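Local coordinates for aminoacyl-tRNA synthetase-interacting multifunctional protein p43 (Plasmodium vivax, PDB 6IPA) that probably binds tRNA through its C-terminal EMAP II-like domain and may act in tRNA import or as an aminoacyl-tRNA synthetase-interacting protein, at residues N47-Y52 with V100-K105; L129-D134 with E193-L198; I142-M147 with A185-S190. All blocks are in the same frame, centred on the assembly; numbering follows the deposited sequence.

Contact 1 (N47-Y52 with V100-K105); sequences NIIVGY and VLANLK
The shortest polar bond joins Val100 N to Ile49 O at 2.6 Å. Ile49 N returns a bond to Val100 O at 2.7 Å, almost straight at the hydrogen (173°). The two bonds make Ile49 and Val100 a hydrogen-bonded antiparallel pair. They join the long strand 48-58 to strand 97-101, an outermost strand of its four-stranded sheet, in a domain of the OB-fold clan. Ile48 and Leu101 form the next, non-hydrogen-bonded pair. Here the CA-H of Ile48 approaches Val100 O.

One step further, Ala102 N donates to Asn47 O at 2.9 Å. Ile48 and Leu101 share one face of the sheet, where CG1 of Ile48 lies 4.2 Å from CD1 of Leu101 and the two side chains cross obliquely. Ile49 and Val100 occupy the other face. CG1 of Ile49 sits between the backbone N and the carbonyl carbon (chi1 57°), within reach of both Val100 O and the Ala102 methyl. CD1 of Ile49 packs closely on that methyl, 3.4 Å from CB of Ala102.

Asn103 uses both ends of its amide. Its ND2 bonds to the backbone oxygens of Asp154 and Arg45, which should fix the turn of the group. Its OD1 accepts a straight but weak bond of 3.3 Å from Asn47 N. The amide of Asn47 touches Ala102, with ND2 3.7 Å from the CB of that alanine.

Contact 2 (L129-D134 with E193-L198); sequences LLAPPD and EITCPL
Residues 129-134 and 193-198 run roughly antiparallel, their directions 135° apart, and meet in a single hydrogen-bonded bridge between Ala131 and Thr195. Ala131 N donates to Thr195 O at 2.8 Å. Thr195 N donates back to Ala131 O at 2.9 Å. The same oxygen takes a second, weak hydrogen bond, from OG1 of Thr195 at 3.4 Å. The torsion chi1 of 61° explains this, as it sets OG1 between the backbone N and the carbonyl carbon.

The apolar side chains fill in beside the bridge. Ile194 turns two branches to the other segment. Its CG2 meets CB of Leu130 at 3.9 Å, while its CD1 reaches Pro132, 3.8 Å from the CA of that proline. Leu130 also touches Cys196, with CD2 at 4.0 Å from SG and about as near to CB. At one end the Pro133 ring rests on a carbonyl, its CD 3.3 Å from Glu193 O. At the other end CD of Pro197 lies beside Leu129 O.

Neighbouring strands cover this apolar patch. Leu130 and Ile194 both pack on Trp187 of strand 185-189, and Pro132 and Ile194 pack on Leu99 of strand 97-101. The carboxylate of Glu193 turns to a salt bridge with Lys186. The contact is a lone beta bridge between two loops. It is consistent with the architecture of EMAP II-like domains, in which an OB fold is closely joined to a C-terminal extension.

Contact 3 (I142-M147 with A185-S190); sequences IICENM and AKWLSS
The indole of Trp187 meets Ile142 and Cys144 obliquely. SG of Cys144 lies 4.9 Å from the centroid of the five-membered ring, 44° off its normal, in a sulfur-aromatic contact. CG2 of Ile142 meets the six-membered ring, 4.1 Å from CE3 of Trp187, and the two side chains cross at about a right angle. The short, weakly bonded strand 143-144 pairs antiparallel with strand 185-189 in the larger, branched sheet of the EMAP II-like domain. Ile48, Leu99, Leu119, Ala180 and Tyr182 also pack on Trp187, which is buried.

The backbone pairing centres on Ile143 and Leu188. Leu188 N donates to Ile143 O at 2.7 Å. The return bond from Ile143 N to Leu188 O is weak at 3.3 Å. Ile142 folds over that same carbonyl, with CG2 3.4 Å from Leu188 O. The CA-H of Cys144 approaches Lys186 O, and CB of Cys144 touches the methyl of Ala185.

A type II beta turn runs from Cys144 to Met147. Glu145, within the turn, carries the second flat group. Its chain is extended beyond CG and lies side by side with Lys186, pointing the same way. The aliphatic part of the lysine follows the carboxylate, with CG of Lys186 3.4 Å from OE1 of Glu145. The ammonium of Lys186 forms its salt bridge with Glu193 instead. The backbone N-H of Lys186 meets Glu145 OE1 from above the carboxylate plane, at 3.1 Å from N to OE1 and nearly straight (172°).

Overall arrangement
Along the chain contact 1 closes first. Contact 3 then falls wholly between the two segments of contact 2. The centres of contacts 1 and 2 are about 15 Å apart, as are those of contacts 1 and 3. Contacts 2 and 3 lie about 13 Å apart. Contact 1 pairs strands 48-58 and 97-101 within the four-stranded sheet. Contact 3 uses strand 185-189 of the other large sheet, and contact 2 joins loops beside it. Probable hydrogen bonds link Ile194 N to Trp187 O, and Ile142 N to Ile48 O. Contact 1 lies within the OB-type part, while contact 2 and the Ile142 link of contact 3 join that part to the later strands.

Contact 1 (N47-Y52 with V100-K105)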
# COMPACT_ATOMS: atom_id res chain seq x y z
N ASN A 47 -1.44 7.33 -6.35
CA ASN A 47 -2.72 6.57 -6.49
C ASN A 47 -2.73 5.41 -5.59
O ASN A 47 -2.30 4.37 -6.00
CB ASN A 47 -2.83 5.97 -7.88
CG ASN A 47 -4.18 5.43 -8.15
OD1 ASN A 47 -5.18 5.87 -7.59
ND2 ASN A 47 -4.24 4.50 -9.07
N ILE A 48 -3.23 5.58 -4.37
CA ILE A 48 -3.33 4.55 -3.35
C ILE A 48 -4.73 3.94 -3.35
O ILE A 48 -5.71 4.62 -3.07
CB ILE A 48 -3.03 5.16 -1.96
CG1 ILE A 48 -1.54 5.53 -1.85
CG2 ILE A 48 -3.36 4.15 -0.86
CD1 ILE A 48 -1.22 6.46 -0.69
N ILE A 49 -4.84 2.66 -3.64
CA ILE A 49 -6.16 2.04 -3.81
C ILE A 49 -6.30 0.74 -3.00
O ILE A 49 -5.31 0.08 -2.69
CB ILE A 49 -6.43 1.80 -5.28
CG1 ILE A 49 -5.35 0.93 -5.87
CG2 ILE A 49 -6.45 3.12 -6.06
CD1 ILE A 49 -5.63 0.55 -7.31
N VAL A 50 -7.53 0.39 -2.66
CA VAL A 50 -7.81 -0.80 -1.90
C VAL A 50 -7.88 -1.99 -2.82
O VAL A 50 -8.54 -1.95 -3.86
CB VAL A 50 -9.10 -0.72 -1.11
CG1 VAL A 50 -9.19 0.59 -0.36
CG2 VAL A 50 -10.28 -0.84 -2.01
N GLY A 51 -7.16 -3.03 -2.42
CA GLY A 51 -7.30 -4.33 -3.06
C GLY A 51 -7.61 -5.45 -2.07
O GLY A 51 -7.41 -5.33 -0.87
N TYR A 52 -8.11 -6.54 -2.61
CA TYR A 52 -8.38 -7.79 -1.87
C TYR A 52 -7.29 -8.76 -2.23
O TYR A 52 -7.12 -9.07 -3.41
CB TYR A 52 -9.68 -8.40 -2.35
CG TYR A 52 -10.14 -9.61 -1.58
CD1 TYR A 52 -10.29 -9.56 -0.20
CD2 TYR A 52 -10.47 -10.79 -2.24
CE1 TYR A 52 -10.73 -10.66 0.51
CE2 TYR A 52 -10.94 -11.89 -1.54
CZ TYR A 52 -11.06 -11.82 -0.16
OH TYR A 52 -11.47 -12.89 0.58
N VAL A 100 -3.01 -0.56 -1.76
CA VAL A 100 -1.97 -0.68 -2.78
C VAL A 100 -1.63 0.66 -3.39
O VAL A 100 -2.54 1.33 -3.90
CB VAL A 100 -2.43 -1.63 -3.92
CG1 VAL A 100 -1.35 -1.75 -4.99
CG2 VAL A 100 -2.76 -3.00 -3.35
N LEU A 101 -0.35 1.04 -3.36
CA LEU A 101 0.21 2.11 -4.21
C LEU A 101 0.27 1.61 -5.66
O LEU A 101 1.27 1.03 -6.11
CB LEU A 101 1.61 2.57 -3.74
CG LEU A 101 2.29 3.64 -4.60
CD1 LEU A 101 1.43 4.87 -4.71
CD2 LEU A 101 3.66 4.09 -4.06
N ALA A 102 -0.80 1.87 -6.40
CA ALA A 102 -0.99 1.31 -7.75
C ALA A 102 -0.14 1.83 -8.88
O ALA A 102 0.05 1.15 -9.88
CB ALA A 102 -2.46 1.46 -8.11
N ASN A 103 0.40 3.05 -8.76
CA ASN A 103 1.02 3.72 -9.91
C ASN A 103 2.52 3.70 -10.02
O ASN A 103 3.10 4.37 -10.90
CB ASN A 103 0.49 5.14 -10.08
CG ASN A 103 0.88 6.09 -8.95
OD1 ASN A 103 1.10 5.70 -7.79
ND2 ASN A 103 0.94 7.36 -9.28
N LEU A 104 3.15 2.90 -9.17
CA LEU A 104 4.50 2.49 -9.41
C LEU A 104 4.45 1.68 -10.69
O LEU A 104 3.40 1.10 -10.99
CB LEU A 104 4.94 1.59 -8.29
CG LEU A 104 5.03 2.22 -6.91
CD1 LEU A 104 5.14 1.12 -5.86
CD2 LEU A 104 6.27 3.09 -6.83
N LYS A 105 5.57 1.60 -11.42
CA LYS A 105 5.65 0.78 -12.63
C LYS A 105 5.98 -0.67 -12.31
O LYS A 105 6.69 -0.94 -11.33
CB LYS A 105 6.75 1.29 -13.61
CG LYS A 105 6.49 2.65 -14.24
CD LYS A 105 6.89 2.76 -15.72
CE LYS A 105 7.45 4.13 -16.06
NZ LYS A 105 8.86 4.27 -15.58

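Contact 2 (L129-D134 with E193-L198)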
# COMPACT_ATOMS: atom_id res chain seq x y z
N LEU A 129 -0.05 -4.41 8.47
CA LEU A 129 -0.69 -3.84 7.31
C LEU A 129 -1.54 -2.64 7.71
O LEU A 129 -2.09 -2.61 8.81
CB LEU A 129 -1.66 -4.84 6.70
CG LEU A 129 -1.20 -6.14 6.14
CD1 LEU A 129 -2.46 -6.90 5.81
CD2 LEU A 129 -0.43 -5.92 4.89
N LEU A 130 -1.71 -1.70 6.79
CA LEU A 130 -2.73 -0.62 6.95
C LEU A 130 -4.01 -1.27 6.53
O LEU A 130 -4.00 -2.11 5.65
CB LEU A 130 -2.42 0.61 6.08
CG LEU A 130 -1.04 1.23 6.29
CD1 LEU A 130 -0.84 2.41 5.36
CD2 LEU A 130 -0.79 1.63 7.76
N ALA A 131 -5.09 -0.96 7.22
CA ALA A 131 -6.35 -1.63 6.98
C ALA A 131 -7.49 -0.61 6.74
O ALA A 131 -7.63 0.37 7.51
CB ALA A 131 -6.70 -2.54 8.17
N PRO A 132 -8.30 -0.85 5.69
CA PRO A 132 -9.54 -0.10 5.48
C PRO A 132 -10.60 -0.69 6.30
O PRO A 132 -10.62 -1.87 6.39
CB PRO A 132 -9.90 -0.38 4.01
CG PRO A 132 -9.21 -1.66 3.69
CD PRO A 132 -7.92 -1.61 4.48
N PRO A 133 -11.48 0.11 6.89
CA PRO A 133 -12.62 -0.54 7.52
C PRO A 133 -13.36 -1.40 6.52
O PRO A 133 -13.18 -1.26 5.33
CB PRO A 133 -13.48 0.62 7.98
CG PRO A 133 -12.53 1.75 8.12
CD PRO A 133 -11.54 1.57 7.02
N ASP A 134 -14.16 -2.32 7.00
CA ASP A 134 -14.76 -3.29 6.11
C ASP A 134 -15.80 -2.54 5.30
O ASP A 134 -16.19 -1.46 5.70
CB ASP A 134 -15.36 -4.46 6.90
CG ASP A 134 -14.30 -5.29 7.63
OD1 ASP A 134 -13.35 -5.76 6.96
OD2 ASP A 134 -14.44 -5.47 8.87
N GLU A 193 -11.75 6.29 8.21
CA GLU A 193 -10.32 6.41 8.30
C GLU A 193 -9.56 5.06 8.27
O GLU A 193 -10.04 4.02 8.72
CB GLU A 193 -9.93 7.21 9.56
CG GLU A 193 -9.95 6.37 10.84
CD GLU A 193 -10.01 7.17 12.13
OE1 GLU A 193 -9.41 8.23 12.24
OE2 GLU A 193 -10.66 6.71 13.08
N ILE A 194 -8.34 5.12 7.72
CA ILE A 194 -7.51 3.95 7.55
C ILE A 194 -6.83 3.72 8.89
O ILE A 194 -6.23 4.64 9.48
CB ILE A 194 -6.46 4.18 6.43
CG1 ILE A 194 -7.13 4.38 5.06
CG2 ILE A 194 -5.48 3.01 6.36
CD1 ILE A 194 -8.01 3.24 4.59
N THR A 195 -6.96 2.48 9.38
CA THR A 195 -6.43 2.08 10.70
C THR A 195 -5.16 1.19 10.60
O THR A 195 -4.86 0.56 9.59
CB THR A 195 -7.53 1.40 11.57
OG1 THR A 195 -8.04 0.19 10.92
CG2 THR A 195 -8.68 2.38 11.78
N CYS A 196 -4.41 1.18 11.68
CA CYS A 196 -3.24 0.33 11.79
C CYS A 196 -3.21 -0.15 13.21
O CYS A 196 -3.42 0.67 14.12
CB CYS A 196 -1.98 1.12 11.54
SG CYS A 196 -0.53 0.07 11.43
N PRO A 197 -2.96 -1.47 13.41
CA PRO A 197 -3.00 -2.01 14.79
C PRO A 197 -1.92 -1.45 15.73
O PRO A 197 -2.03 -1.62 16.94
CB PRO A 197 -2.87 -3.53 14.60
CG PRO A 197 -3.29 -3.77 13.18
CD PRO A 197 -2.87 -2.55 12.41
N LEU A 198 -0.92 -0.77 15.17
CA LEU A 198 0.11 -0.13 15.97
C LEU A 198 -0.41 1.22 16.46
O LEU A 198 -1.28 1.80 15.84
CB LEU A 198 1.38 0.06 15.16
CG LEU A 198 1.79 -1.18 14.36
CD1 LEU A 198 2.97 -0.89 13.44
CD2 LEU A 198 2.03 -2.36 15.32

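Contact 3 (I142-M147 with A185-S190)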
# COMPACT_ATOMS: atom_id res chain seq x y z
N ILE A 142 -7.95 6.00 -2.03
CA ILE A 142 -7.88 6.45 -0.65
C ILE A 142 -7.22 7.83 -0.65
O ILE A 142 -6.12 8.02 -1.22
CB ILE A 142 -7.00 5.50 0.17
CG1 ILE A 142 -7.54 4.03 0.13
CG2 ILE A 142 -6.79 6.02 1.58
CD1 ILE A 142 -9.00 3.86 0.52
N ILE A 143 -7.89 8.80 -0.03
CA ILE A 143 -7.56 10.22 -0.16
C ILE A 143 -7.41 10.81 1.22
O ILE A 143 -7.94 10.26 2.16
CB ILE A 143 -8.68 11.00 -0.91
CG1 ILE A 143 -9.98 11.06 -0.08
CG2 ILE A 143 -8.99 10.39 -2.27
CD1 ILE A 143 -11.01 12.07 -0.60
N CYS A 144 -6.72 11.94 1.36
CA CYS A 144 -6.67 12.64 2.65
C CYS A 144 -7.87 13.55 2.88
O CYS A 144 -8.72 13.73 2.00
CB CYS A 144 -5.39 13.48 2.74
SG CYS A 144 -3.95 12.44 2.55
N GLU A 145 -7.88 14.20 4.03
CA GLU A 145 -8.92 15.15 4.35
C GLU A 145 -8.55 16.44 3.62
O GLU A 145 -7.40 16.83 3.57
CB GLU A 145 -9.07 15.38 5.86
CG GLU A 145 -8.23 14.52 6.78
CD GLU A 145 -8.69 14.49 8.23
OE1 GLU A 145 -7.88 14.68 9.13
OE2 GLU A 145 -9.86 14.25 8.49
N ASN A 146 -9.55 17.08 3.06
CA ASN A 146 -9.39 18.33 2.28
C ASN A 146 -8.59 18.17 1.00
O ASN A 146 -7.91 19.10 0.56
CB ASN A 146 -8.78 19.43 3.15
CG ASN A 146 -9.47 19.55 4.49
OD1 ASN A 146 -10.66 19.21 4.62
ND2 ASN A 146 -8.73 20.01 5.50
N MET A 147 -8.65 16.98 0.41
CA MET A 147 -7.93 16.72 -0.82
C MET A 147 -8.97 16.79 -1.92
O MET A 147 -10.14 16.47 -1.72
CB MET A 147 -7.22 15.36 -0.77
CG MET A 147 -6.49 14.98 -2.06
SD MET A 147 -5.66 13.36 -2.11
CE MET A 147 -4.44 13.62 -0.83
N ALA A 185 -3.16 15.25 8.05
CA ALA A 185 -4.41 14.94 7.38
C ALA A 185 -4.58 13.44 7.24
O ALA A 185 -3.80 12.80 6.58
CB ALA A 185 -4.41 15.58 5.99
N LYS A 186 -5.65 12.92 7.82
CA LYS A 186 -5.95 11.48 7.84
C LYS A 186 -6.32 10.89 6.51
O LYS A 186 -6.89 11.56 5.70
CB LYS A 186 -7.12 11.24 8.78
CG LYS A 186 -6.80 11.62 10.21
CD LYS A 186 -8.03 11.53 11.08
CE LYS A 186 -7.67 11.70 12.54
NZ LYS A 186 -8.53 10.79 13.36
N TRP A 187 -6.00 9.61 6.33
CA TRP A 187 -6.34 8.89 5.13
C TRP A 187 -7.75 8.43 5.27
O TRP A 187 -8.10 7.86 6.32
CB TRP A 187 -5.48 7.64 5.00
CG TRP A 187 -4.04 7.86 4.67
CD1 TRP A 187 -3.30 8.98 4.91
CD2 TRP A 187 -3.17 6.92 4.07
NE1 TRP A 187 -2.00 8.78 4.50
CE2 TRP A 187 -1.90 7.52 3.97
CE3 TRP A 187 -3.32 5.61 3.63
CZ2 TRP A 187 -0.81 6.87 3.46
CZ3 TRP A 187 -2.25 4.98 3.09
CH2 TRP A 187 -1.00 5.61 3.01
N LEU A 188 -8.53 8.59 4.19
CA LEU A 188 -9.97 8.29 4.22
C LEU A 188 -10.43 7.27 3.16
O LEU A 188 -9.95 7.26 2.05
CB LEU A 188 -10.75 9.59 4.03
CG LEU A 188 -11.22 10.38 5.23
CD1 LEU A 188 -10.13 10.62 6.28
CD2 LEU A 188 -11.84 11.68 4.75
N SER A 189 -11.39 6.43 3.51
CA SER A 189 -11.96 5.45 2.59
C SER A 189 -13.41 5.80 2.52
O SER A 189 -13.85 6.72 3.22
CB SER A 189 -11.86 4.03 3.16
OG SER A 189 -12.92 3.82 4.10
N SER A 190 -14.16 5.02 1.75
CA SER A 190 -15.60 5.20 1.64
C SER A 190 -16.31 4.85 2.92
O SER A 190 -17.49 5.15 3.06
CB SER A 190 -16.21 4.37 0.48
OG SER A 190 -15.92 2.97 0.54